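Local structure of peptide ABC transporter, peptide-binding protein (Thermus thermophilus, 2D5W) at residues S477-Y481 against Q501-R507; W506-F511 against I537-P543; L514-V519 against L530-A534. The protein binds an oligopeptide, captured here as a pentapeptide complex, and probably delivers such peptides to an ABC transporter for uptake. One frame throughout, in Å; residues are numbered along the deposited sequence.

Contact 1: S477-Y481 against Q501-R507; sequences SLFQY and QNIGGWR
Two irregular loop segments, 477-481 and 501-507, meet with CA atoms nearest at L478/N502 (4.7 Å) and Y481/R507 (4.9 Å). N502, centre of an inverse gamma turn, opens a type I beta turn ending at G505. N502 (chi1 t) makes the hydrogen bond between the segments, ND2 to Q480 O (2.9 Å); its bonds to W506, ND2 to O (2.9 Å) and OD1 from N (3.1 Å), brace it within its own loop. N502 CA makes a CA-H...O contact with L478 O (3.2 Å). Water 1 links S477 O to Q501 N, both at 2.8 Å; water 2 donates to L478 O (2.7 Å) and Q501 O (2.8 Å). The all-trans R507, its NE held by D509, lays its guanidinium flat on Y481 (chi1 t), centres 4.2 Å apart and planes at 7°, and F479 CB meets W506 CE3 at 3.7 Å. Q501 NE2 hydrogen-bonds the bound peptide's backbone. Main-chain groups, tied by one asparagine bond and two waters, thus join the loops beside the peptide pocket.

Contact 2: W506-F511 against I537-P543; sequences WRNDEF and IWAEELP
W506 (chi1 t, chi2 55°) is the apolar centre where the start of helix 509-518 meets the end of helix 524-541, two consecutive helices of the solute-binding protein fold. P543 CB lies over one face of the indole, 3.5 Å from the centroid of its five-membered ring, a CH-pi contact. W538 (chi1 t) turns its edge toward a W506 face in an offset edge-to-face pair: the six-membered ring of W506 and the five-membered ring of W538 have centroids 5.7 Å apart and planes at 77°. E541 CB reaches W506 CZ2 at 3.6 Å, and F511 CE1 meets W538 CD1 at 4.2 Å. The nearest CA pairs are W506/P543 (6.0 Å) and F511/I537 (6.9 Å). L542, with phi/psi 46/60, breaks from the helix and leads into P543. Farther out, I537 (chi1 m, chi2 t) sets CG2 3.6 Å from N508 ND2 and CD1 2.9 Å from E510 OE1. N508 (chi1 t) is the N-cap of helix 509-518: OD1 accepts from F511 N (2.9 Å), while ND2 gives a weak hydrogen bond to E541 OE2 (3.0 Å). At the polar edge, water 3 donates to R507 O and E541 OE2, each at 2.8 Å.

Contact 3: L514-V519 against L530-A534; sequences LTSQAV and LFWRA
L530 (chi1 m, chi2 t) lies across A518 and reaches L514: its CB is 3.7 Å from A518 CB, its CD1 3.7 Å from A518 CA, and its CD2 3.9 Å from L514 CD2. Residues 514-518 belong to helix 509-518 and 530-534 to helix 524-541. Their short axes approach to 8.8 Å and run nearly antiparallel, with a signed crossing angle of -161°, the packing of an antiparallel helical hairpin. CA atoms are nearest at A518/L530 (5.7 Å) and T515/F531 (6.4 Å); the closest approach falls at A518, whose small side chain leaves room for L530. L514 (chi1 m, chi2 t) continues the interface toward A534, with CD1 3.8 Å from A534 N and CB 4.3 Å from A534 CB. The F531 ring (chi1 -94°) meets A518 CB through CE2 at 3.5 Å and V519 CG1 through CZ at 4.4 Å. T515 (chi1 p) places CG2 3.9 Å from A534 CB, while its OG1 hydrogen-bonds F511 O. On the exposed side, Q517 NE2 lies 3.7 Å from L530 CD1, and R533 CB lies 4.0 Å from L514 CD1. Helix 509-518 also adjoins the loop that follows strand 463-469, where S516 O accepts from N485 ND2 and T515 OG1 from Q480 NE2; helix 524-541 leads into strand 544-557.

How the contacts relate
Contact 1 borders the bound pentapeptide through L478 and Q501; the centres of contacts 2 and 3 lie about 9 and 15 Å from its own. It shares W506 and R507 with contact 2. The rings of F479 and W538 join these two edge-to-face, with F479 CD1 3.3 Å from W538 NE1, and the backbone carbonyl F479 O approaches F511 CE2 to 3.6 Å. Contacts 2 and 3, with centres about 12 Å apart, hold the same two helices together at different levels, meeting where I537 CD1 lies 3.7 Å from L514 CD1. Contacts 1 and 3 are tied by a probable hydrogen bond between Q480 NE2 and T515 OG1 (2.9 Å).

Contact 1: S477-Y481 against Q501-R507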
loop_
_atom_site.group_PDB
_atom_site.type_symbol
_atom_site.label_atom_id
_atom_site.label_comp_id
_atom_site.label_asym_id
_atom_site.label_seq_id
_atom_site.Cartn_x
_atom_site.Cartn_y
_atom_site.Cartn_z
ATOM N N SER A 477 -10.265 -7.182 -3.644
ATOM C CA SER A 477 -10.657 -7.065 -2.240
ATOM C C SER A 477 -10.866 -5.632 -1.751
ATOM O O SER A 477 -11.542 -5.420 -0.749
ATOM C CB SER A 477 -9.651 -7.787 -1.334
ATOM O OG SER A 477 -8.369 -7.200 -1.402
ATOM N N LEU A 478 -10.292 -4.653 -2.442
ATOM C CA LEU A 478 -10.491 -3.256 -2.056
ATOM C C LEU A 478 -11.969 -2.894 -2.165
ATOM O O LEU A 478 -12.438 -1.952 -1.525
ATOM C CB LEU A 478 -9.700 -2.315 -2.972
ATOM C CG LEU A 478 -8.191 -2.190 -2.756
ATOM C CD1 LEU A 478 -7.607 -1.257 -3.806
ATOM C CD2 LEU A 478 -7.914 -1.652 -1.358
ATOM N N PHE A 479 -12.701 -3.651 -2.978
ATOM C CA PHE A 479 -14.110 -3.368 -3.193
ATOM C C PHE A 479 -15.073 -4.507 -2.929
ATOM O O PHE A 479 -16.247 -4.423 -3.279
ATOM C CB PHE A 479 -14.296 -2.808 -4.603
ATOM C CG PHE A 479 -13.562 -1.521 -4.811
ATOM C CD1 PHE A 479 -12.352 -1.485 -5.494
ATOM C CD2 PHE A 479 -14.034 -0.351 -4.228
ATOM C CE1 PHE A 479 -11.623 -0.303 -5.583
ATOM C CE2 PHE A 479 -13.315 0.832 -4.312
ATOM C CZ PHE A 479 -12.106 0.855 -4.990
ATOM N N GLN A 480 -14.593 -5.571 -2.300
ATOM C CA GLN A 480 -15.467 -6.688 -1.972
ATOM C C GLN A 480 -16.119 -6.429 -0.630
ATOM O O GLN A 480 -15.509 -5.841 0.267
ATOM C CB GLN A 480 -14.685 -7.989 -1.826
ATOM C CG GLN A 480 -14.094 -8.558 -3.082
ATOM C CD GLN A 480 -13.318 -9.821 -2.791
ATOM O OE1 GLN A 480 -12.513 -9.859 -1.862
ATOM N NE2 GLN A 480 -13.551 -10.861 -3.582
ATOM N N TYR A 481 -17.366 -6.856 -0.484
ATOM C CA TYR A 481 -18.023 -6.735 0.803
ATOM C C TYR A 481 -17.600 -8.008 1.532
ATOM O O TYR A 481 -17.190 -7.976 2.692
ATOM C CB TYR A 481 -19.542 -6.703 0.653
ATOM C CG TYR A 481 -20.259 -6.993 1.952
ATOM C CD1 TYR A 481 -20.219 -6.092 3.017
ATOM C CD2 TYR A 481 -20.937 -8.198 2.133
ATOM C CE1 TYR A 481 -20.840 -6.388 4.234
ATOM C CE2 TYR A 481 -21.557 -8.503 3.340
ATOM C CZ TYR A 481 -21.504 -7.596 4.385
ATOM O OH TYR A 481 -22.120 -7.895 5.578
ATOM N N GLN A 501 -9.951 -3.761 3.800
ATOM C CA GLN A 501 -9.582 -2.488 3.197
ATOM C C GLN A 501 -10.655 -1.820 2.337
ATOM O O GLN A 501 -10.353 -0.877 1.609
ATOM C CB GLN A 501 -8.302 -2.658 2.370
ATOM C CG GLN A 501 -7.077 -3.029 3.189
ATOM C CD GLN A 501 -5.841 -3.184 2.327
ATOM O OE1 GLN A 501 -5.724 -4.136 1.559
ATOM N NE2 GLN A 501 -4.921 -2.237 2.440
ATOM N N ASN A 502 -11.887 -2.318 2.392
ATOM C CA ASN A 502 -12.992 -1.696 1.652
ATOM C C ASN A 502 -13.414 -0.578 2.609
ATOM O O ASN A 502 -14.454 -0.649 3.269
ATOM C CB ASN A 502 -14.131 -2.699 1.450
ATOM C CG ASN A 502 -15.273 -2.140 0.611
ATOM O OD1 ASN A 502 -15.441 -0.925 0.477
ATOM N ND2 ASN A 502 -16.080 -3.036 0.056
ATOM N N ILE A 503 -12.576 0.453 2.669
ATOM C CA ILE A 503 -12.755 1.565 3.590
ATOM C C ILE A 503 -13.972 2.453 3.385
ATOM O O ILE A 503 -14.397 3.131 4.318
ATOM C CB ILE A 503 -11.466 2.434 3.633
ATOM C CG1 ILE A 503 -11.151 3.000 2.244
ATOM C CG2 ILE A 503 -10.287 1.582 4.120
ATOM C CD1 ILE A 503 -12.088 4.075 1.767
ATOM N N GLY A 504 -14.519 2.444 2.172
ATOM C CA GLY A 504 -15.691 3.248 1.858
ATOM C C GLY A 504 -17.017 2.529 2.065
ATOM O O GLY A 504 -18.080 3.123 1.870
ATOM N N GLY A 505 -16.958 1.247 2.422
ATOM C CA GLY A 505 -18.163 0.474 2.691
ATOM C C GLY A 505 -19.074 0.080 1.542
ATOM O O GLY A 505 -20.293 0.073 1.698
ATOM N N TRP A 506 -18.506 -0.272 0.397
ATOM C CA TRP A 506 -19.312 -0.670 -0.753
ATOM C C TRP A 506 -19.709 -2.136 -0.688
ATOM O O TRP A 506 -18.967 -2.973 -0.177
ATOM C CB TRP A 506 -18.532 -0.445 -2.049
ATOM C CG TRP A 506 -19.354 -0.606 -3.308
ATOM C CD1 TRP A 506 -20.514 0.050 -3.621
ATOM C CD2 TRP A 506 -19.020 -1.397 -4.457
ATOM N NE1 TRP A 506 -20.915 -0.275 -4.895
ATOM C CE2 TRP A 506 -20.017 -1.161 -5.432
ATOM C CE3 TRP A 506 -17.974 -2.278 -4.760
ATOM C CZ2 TRP A 506 -19.998 -1.773 -6.689
ATOM C CZ3 TRP A 506 -17.952 -2.887 -6.012
ATOM C CH2 TRP A 506 -18.961 -2.629 -6.962
ATOM N N ARG A 507 -20.894 -2.437 -1.206
ATOM C CA ARG A 507 -21.359 -3.812 -1.277
ATOM C C ARG A 507 -22.117 -4.051 -2.571
ATOM O O ARG A 507 -23.101 -3.371 -2.864
ATOM C CB ARG A 507 -22.263 -4.190 -0.100
ATOM C CG ARG A 507 -22.830 -5.602 -0.272
ATOM C CD ARG A 507 -23.571 -6.125 0.942
ATOM N NE ARG A 507 -24.072 -7.474 0.688
ATOM C CZ ARG A 507 -24.634 -8.252 1.607
ATOM N NH1 ARG A 507 -25.058 -9.465 1.277
ATOM N NH2 ARG A 507 -24.765 -7.821 2.852
HETATM O O HOH W 1 -10.114 -5.581 1.689
HETATM O O HOH W 2 -11.180 0.289 -0.844
#

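Contact 2: W506-F511 against I537-P543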
loop_
_atom_site.group_PDB
_atom_site.type_symbol
_atom_site.label_atom_id
_atom_site.label_comp_id
_atom_site.label_asym_id
_atom_site.label_seq_id
_atom_site.Cartn_x
_atom_site.Cartn_y
_atom_site.Cartn_z
ATOM N N TRP A 506 -18.506 -0.272 0.397
ATOM C CA TRP A 506 -19.312 -0.670 -0.753
ATOM C C TRP A 506 -19.709 -2.136 -0.688
ATOM O O TRP A 506 -18.967 -2.973 -0.177
ATOM C CB TRP A 506 -18.532 -0.445 -2.049
ATOM C CG TRP A 506 -19.354 -0.606 -3.308
ATOM C CD1 TRP A 506 -20.514 0.050 -3.621
ATOM C CD2 TRP A 506 -19.020 -1.397 -4.457
ATOM N NE1 TRP A 506 -20.915 -0.275 -4.895
ATOM C CE2 TRP A 506 -20.017 -1.161 -5.432
ATOM C CE3 TRP A 506 -17.974 -2.278 -4.760
ATOM C CZ2 TRP A 506 -19.998 -1.773 -6.689
ATOM C CZ3 TRP A 506 -17.952 -2.887 -6.012
ATOM C CH2 TRP A 506 -18.961 -2.629 -6.962
ATOM N N ARG A 507 -20.894 -2.437 -1.206
ATOM C CA ARG A 507 -21.359 -3.812 -1.277
ATOM C C ARG A 507 -22.117 -4.051 -2.571
ATOM O O ARG A 507 -23.101 -3.371 -2.864
ATOM C CB ARG A 507 -22.263 -4.190 -0.100
ATOM C CG ARG A 507 -22.830 -5.602 -0.272
ATOM C CD ARG A 507 -23.571 -6.125 0.942
ATOM N NE ARG A 507 -24.072 -7.474 0.688
ATOM C CZ ARG A 507 -24.634 -8.252 1.607
ATOM N NH1 ARG A 507 -25.058 -9.465 1.277
ATOM N NH2 ARG A 507 -24.765 -7.821 2.852
ATOM N N ASN A 508 -21.634 -5.006 -3.352
ATOM C CA ASN A 508 -22.277 -5.394 -4.599
ATOM C C ASN A 508 -22.062 -6.895 -4.662
ATOM O O ASN A 508 -20.943 -7.365 -4.878
ATOM C CB ASN A 508 -21.633 -4.702 -5.801
ATOM C CG ASN A 508 -22.354 -5.012 -7.101
ATOM O OD1 ASN A 508 -22.242 -6.111 -7.641
ATOM N ND2 ASN A 508 -23.113 -4.042 -7.603
ATOM N N ASP A 509 -23.135 -7.649 -4.448
ATOM C CA ASP A 509 -23.039 -9.100 -4.426
ATOM C C ASP A 509 -22.534 -9.730 -5.711
ATOM O O ASP A 509 -21.820 -10.732 -5.665
ATOM C CB ASP A 509 -24.381 -9.713 -4.014
ATOM C CG ASP A 509 -24.752 -9.376 -2.579
ATOM O OD1 ASP A 509 -23.858 -8.960 -1.812
ATOM O OD2 ASP A 509 -25.935 -9.534 -2.211
ATOM N N GLU A 510 -22.888 -9.154 -6.856
ATOM C CA GLU A 510 -22.425 -9.706 -8.122
ATOM C C GLU A 510 -20.918 -9.493 -8.251
ATOM O O GLU A 510 -20.195 -10.369 -8.721
ATOM C CB GLU A 510 -23.166 -9.057 -9.296
ATOM C CG GLU A 510 -22.790 -9.634 -10.652
ATOM C CD GLU A 510 -23.721 -9.180 -11.762
ATOM O OE1 GLU A 510 -23.885 -7.956 -11.947
ATOM O OE2 GLU A 510 -24.290 -10.052 -12.451
ATOM N N PHE A 511 -20.449 -8.326 -7.819
ATOM C CA PHE A 511 -19.023 -8.021 -7.857
ATOM C C PHE A 511 -18.286 -9.041 -6.978
ATOM O O PHE A 511 -17.244 -9.573 -7.367
ATOM C CB PHE A 511 -18.774 -6.609 -7.323
ATOM C CG PHE A 511 -17.326 -6.197 -7.337
ATOM C CD1 PHE A 511 -16.773 -5.557 -8.443
ATOM C CD2 PHE A 511 -16.515 -6.453 -6.238
ATOM C CE1 PHE A 511 -15.431 -5.174 -8.454
ATOM C CE2 PHE A 511 -15.175 -6.078 -6.235
ATOM C CZ PHE A 511 -14.632 -5.437 -7.346
ATOM N N ILE A 537 -19.110 -3.536 -13.763
ATOM C CA ILE A 537 -20.055 -3.251 -12.690
ATOM C C ILE A 537 -19.507 -2.129 -11.810
ATOM O O ILE A 537 -20.223 -1.196 -11.448
ATOM C CB ILE A 537 -20.297 -4.506 -11.826
ATOM C CG1 ILE A 537 -21.040 -5.560 -12.651
ATOM C CG2 ILE A 537 -21.086 -4.143 -10.576
ATOM C CD1 ILE A 537 -21.132 -6.913 -11.979
ATOM N N TRP A 538 -18.224 -2.224 -11.478
ATOM C CA TRP A 538 -17.551 -1.233 -10.647
ATOM C C TRP A 538 -17.705 0.169 -11.244
ATOM O O TRP A 538 -18.030 1.125 -10.536
ATOM C CB TRP A 538 -16.064 -1.594 -10.538
ATOM C CG TRP A 538 -15.263 -0.741 -9.592
ATOM C CD1 TRP A 538 -14.941 -1.031 -8.296
ATOM C CD2 TRP A 538 -14.682 0.538 -9.873
ATOM N NE1 TRP A 538 -14.192 -0.013 -7.752
ATOM C CE2 TRP A 538 -14.020 0.964 -8.699
ATOM C CE3 TRP A 538 -14.654 1.367 -11.004
ATOM C CZ2 TRP A 538 -13.339 2.185 -8.622
ATOM C CZ3 TRP A 538 -13.977 2.580 -10.927
ATOM C CH2 TRP A 538 -13.330 2.977 -9.743
ATOM N N ALA A 539 -17.480 0.287 -12.550
ATOM C CA ALA A 539 -17.574 1.578 -13.221
ATOM C C ALA A 539 -18.986 2.157 -13.222
ATOM O O ALA A 539 -19.157 3.374 -13.189
ATOM C CB ALA A 539 -17.049 1.469 -14.648
ATOM N N GLU A 540 -19.998 1.299 -13.264
ATOM C CA GLU A 540 -21.366 1.800 -13.246
ATOM C C GLU A 540 -21.726 2.356 -11.873
ATOM O O GLU A 540 -22.441 3.352 -11.766
ATOM C CB GLU A 540 -22.355 0.689 -13.614
ATOM C CG GLU A 540 -23.819 1.071 -13.376
ATOM C CD GLU A 540 -24.243 2.329 -14.127
ATOM O OE1 GLU A 540 -25.253 2.948 -13.728
ATOM O OE2 GLU A 540 -23.579 2.699 -15.118
ATOM N N GLU A 541 -21.208 1.719 -10.825
ATOM C CA GLU A 541 -21.507 2.110 -9.450
ATOM C C GLU A 541 -20.574 3.150 -8.821
ATOM O O GLU A 541 -20.959 3.831 -7.868
ATOM C CB GLU A 541 -21.528 0.855 -8.577
ATOM C CG GLU A 541 -22.463 -0.233 -9.088
ATOM C CD GLU A 541 -23.799 -0.235 -8.379
ATOM O OE1 GLU A 541 -24.446 0.830 -8.313
ATOM O OE2 GLU A 541 -24.204 -1.308 -7.885
ATOM N N LEU A 542 -19.354 3.262 -9.340
ATOM C CA LEU A 542 -18.367 4.213 -8.820
ATOM C C LEU A 542 -18.243 4.238 -7.293
ATOM O O LEU A 542 -18.459 5.273 -6.656
ATOM C CB LEU A 542 -18.669 5.630 -9.320
ATOM C CG LEU A 542 -18.524 5.897 -10.819
ATOM C CD1 LEU A 542 -18.934 7.335 -11.098
ATOM C CD2 LEU A 542 -17.089 5.646 -11.269
ATOM N N PRO A 543 -17.892 3.095 -6.678
ATOM C CA PRO A 543 -17.754 3.081 -5.216
ATOM C C PRO A 543 -16.661 4.057 -4.770
ATOM O O PRO A 543 -16.657 4.531 -3.636
ATOM C CB PRO A 543 -17.430 1.621 -4.907
ATOM C CG PRO A 543 -16.802 1.119 -6.174
ATOM C CD PRO A 543 -17.631 1.763 -7.253
HETATM O O HOH W 3 -24.007 -2.259 -5.252
#

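Contact 3: L514-V519 against L530-A534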
loop_
_atom_site.group_PDB
_atom_site.type_symbol
_atom_site.label_atom_id
_atom_site.label_comp_id
_atom_site.label_asym_id
_atom_site.label_seq_id
_atom_site.Cartn_x
_atom_site.Cartn_y
_atom_site.Cartn_z
ATOM N N LEU A 514 -18.148 -12.508 -8.771
ATOM C CA LEU A 514 -17.202 -12.520 -9.877
ATOM C C LEU A 514 -15.750 -12.549 -9.416
ATOM O O LEU A 514 -14.961 -13.360 -9.900
ATOM C CB LEU A 514 -17.434 -11.304 -10.777
ATOM C CG LEU A 514 -18.736 -11.316 -11.585
ATOM C CD1 LEU A 514 -19.017 -9.914 -12.107
ATOM C CD2 LEU A 514 -18.635 -12.312 -12.733
ATOM N N THR A 515 -15.402 -11.668 -8.482
ATOM C CA THR A 515 -14.031 -11.604 -7.984
ATOM C C THR A 515 -13.648 -12.820 -7.145
ATOM O O THR A 515 -12.505 -13.273 -7.199
ATOM C CB THR A 515 -13.783 -10.301 -7.174
ATOM O OG1 THR A 515 -14.770 -10.171 -6.144
ATOM C CG2 THR A 515 -13.848 -9.082 -8.091
ATOM N N SER A 516 -14.593 -13.352 -6.375
ATOM C CA SER A 516 -14.310 -14.531 -5.564
ATOM C C SER A 516 -14.030 -15.728 -6.463
ATOM O O SER A 516 -13.208 -16.580 -6.135
ATOM C CB SER A 516 -15.483 -14.848 -4.634
ATOM O OG SER A 516 -15.646 -13.828 -3.666
ATOM N N GLN A 517 -14.710 -15.799 -7.603
ATOM C CA GLN A 517 -14.481 -16.903 -8.524
ATOM C C GLN A 517 -13.192 -16.672 -9.307
ATOM O O GLN A 517 -12.408 -17.595 -9.525
ATOM C CB GLN A 517 -15.638 -17.041 -9.512
ATOM C CG GLN A 517 -15.511 -18.278 -10.386
ATOM C CD GLN A 517 -16.579 -18.366 -11.456
ATOM O OE1 GLN A 517 -17.751 -18.078 -11.208
ATOM N NE2 GLN A 517 -16.182 -18.782 -12.650
ATOM N N ALA A 518 -12.975 -15.429 -9.722
ATOM C CA ALA A 518 -11.801 -15.079 -10.505
ATOM C C ALA A 518 -10.475 -15.444 -9.856
ATOM O O ALA A 518 -9.563 -15.898 -10.539
ATOM C CB ALA A 518 -11.820 -13.592 -10.833
ATOM N N VAL A 519 -10.356 -15.247 -8.546
ATOM C CA VAL A 519 -9.100 -15.559 -7.876
ATOM C C VAL A 519 -8.821 -17.056 -7.833
ATOM O O VAL A 519 -7.685 -17.468 -7.596
ATOM C CB VAL A 519 -9.046 -14.981 -6.436
ATOM C CG1 VAL A 519 -9.095 -13.459 -6.490
ATOM C CG2 VAL A 519 -10.183 -15.527 -5.597
ATOM N N LEU A 530 -13.515 -12.622 -16.104
ATOM C CA LEU A 530 -14.273 -12.382 -14.884
ATOM C C LEU A 530 -13.942 -11.019 -14.285
ATOM O O LEU A 530 -14.838 -10.285 -13.872
ATOM C CB LEU A 530 -14.001 -13.499 -13.873
ATOM C CG LEU A 530 -14.532 -14.869 -14.313
ATOM C CD1 LEU A 530 -13.969 -15.964 -13.422
ATOM C CD2 LEU A 530 -16.050 -14.862 -14.270
ATOM N N PHE A 531 -12.657 -10.677 -14.240
ATOM C CA PHE A 531 -12.256 -9.381 -13.706
ATOM C C PHE A 531 -12.771 -8.240 -14.584
ATOM O O PHE A 531 -13.064 -7.152 -14.085
ATOM C CB PHE A 531 -10.733 -9.306 -13.581
ATOM C CG PHE A 531 -10.217 -9.689 -12.221
ATOM C CD1 PHE A 531 -10.308 -8.800 -11.152
ATOM C CD2 PHE A 531 -9.642 -10.938 -12.007
ATOM C CE1 PHE A 531 -9.831 -9.150 -9.889
ATOM C CE2 PHE A 531 -9.162 -11.298 -10.745
ATOM C CZ PHE A 531 -9.258 -10.400 -9.687
ATOM N N TRP A 532 -12.883 -8.481 -15.889
ATOM C CA TRP A 532 -13.383 -7.448 -16.790
ATOM C C TRP A 532 -14.852 -7.178 -16.499
ATOM O O TRP A 532 -15.288 -6.026 -16.491
ATOM C CB TRP A 532 -13.183 -7.868 -18.250
ATOM C CG TRP A 532 -11.829 -7.489 -18.779
ATOM C CD1 TRP A 532 -10.667 -7.386 -18.062
ATOM C CD2 TRP A 532 -11.495 -7.155 -20.131
ATOM N NE1 TRP A 532 -9.636 -7.003 -18.884
ATOM C CE2 TRP A 532 -10.115 -6.858 -20.160
ATOM C CE3 TRP A 532 -12.229 -7.077 -21.324
ATOM C CZ2 TRP A 532 -9.451 -6.486 -21.334
ATOM C CZ3 TRP A 532 -11.568 -6.706 -22.493
ATOM C CH2 TRP A 532 -10.193 -6.416 -22.487
ATOM N N ARG A 533 -15.614 -8.235 -16.239
ATOM C CA ARG A 533 -17.027 -8.074 -15.926
ATOM C C ARG A 533 -17.159 -7.343 -14.592
ATOM O O ARG A 533 -18.022 -6.483 -14.432
ATOM C CB ARG A 533 -17.721 -9.439 -15.865
ATOM C CG ARG A 533 -17.373 -10.355 -17.038
ATOM C CD ARG A 533 -17.319 -9.590 -18.355
ATOM N NE ARG A 533 -16.475 -10.260 -19.342
ATOM C CZ ARG A 533 -16.082 -9.708 -20.485
ATOM N NH1 ARG A 533 -15.315 -10.391 -21.325
ATOM N NH2 ARG A 533 -16.450 -8.470 -20.789
ATOM N N ALA A 534 -16.293 -7.675 -13.638
ATOM C CA ALA A 534 -16.325 -7.018 -12.337
ATOM C C ALA A 534 -16.040 -5.523 -12.490
ATOM O O ALA A 534 -16.666 -4.692 -11.828
ATOM C CB ALA A 534 -15.304 -7.654 -11.398
#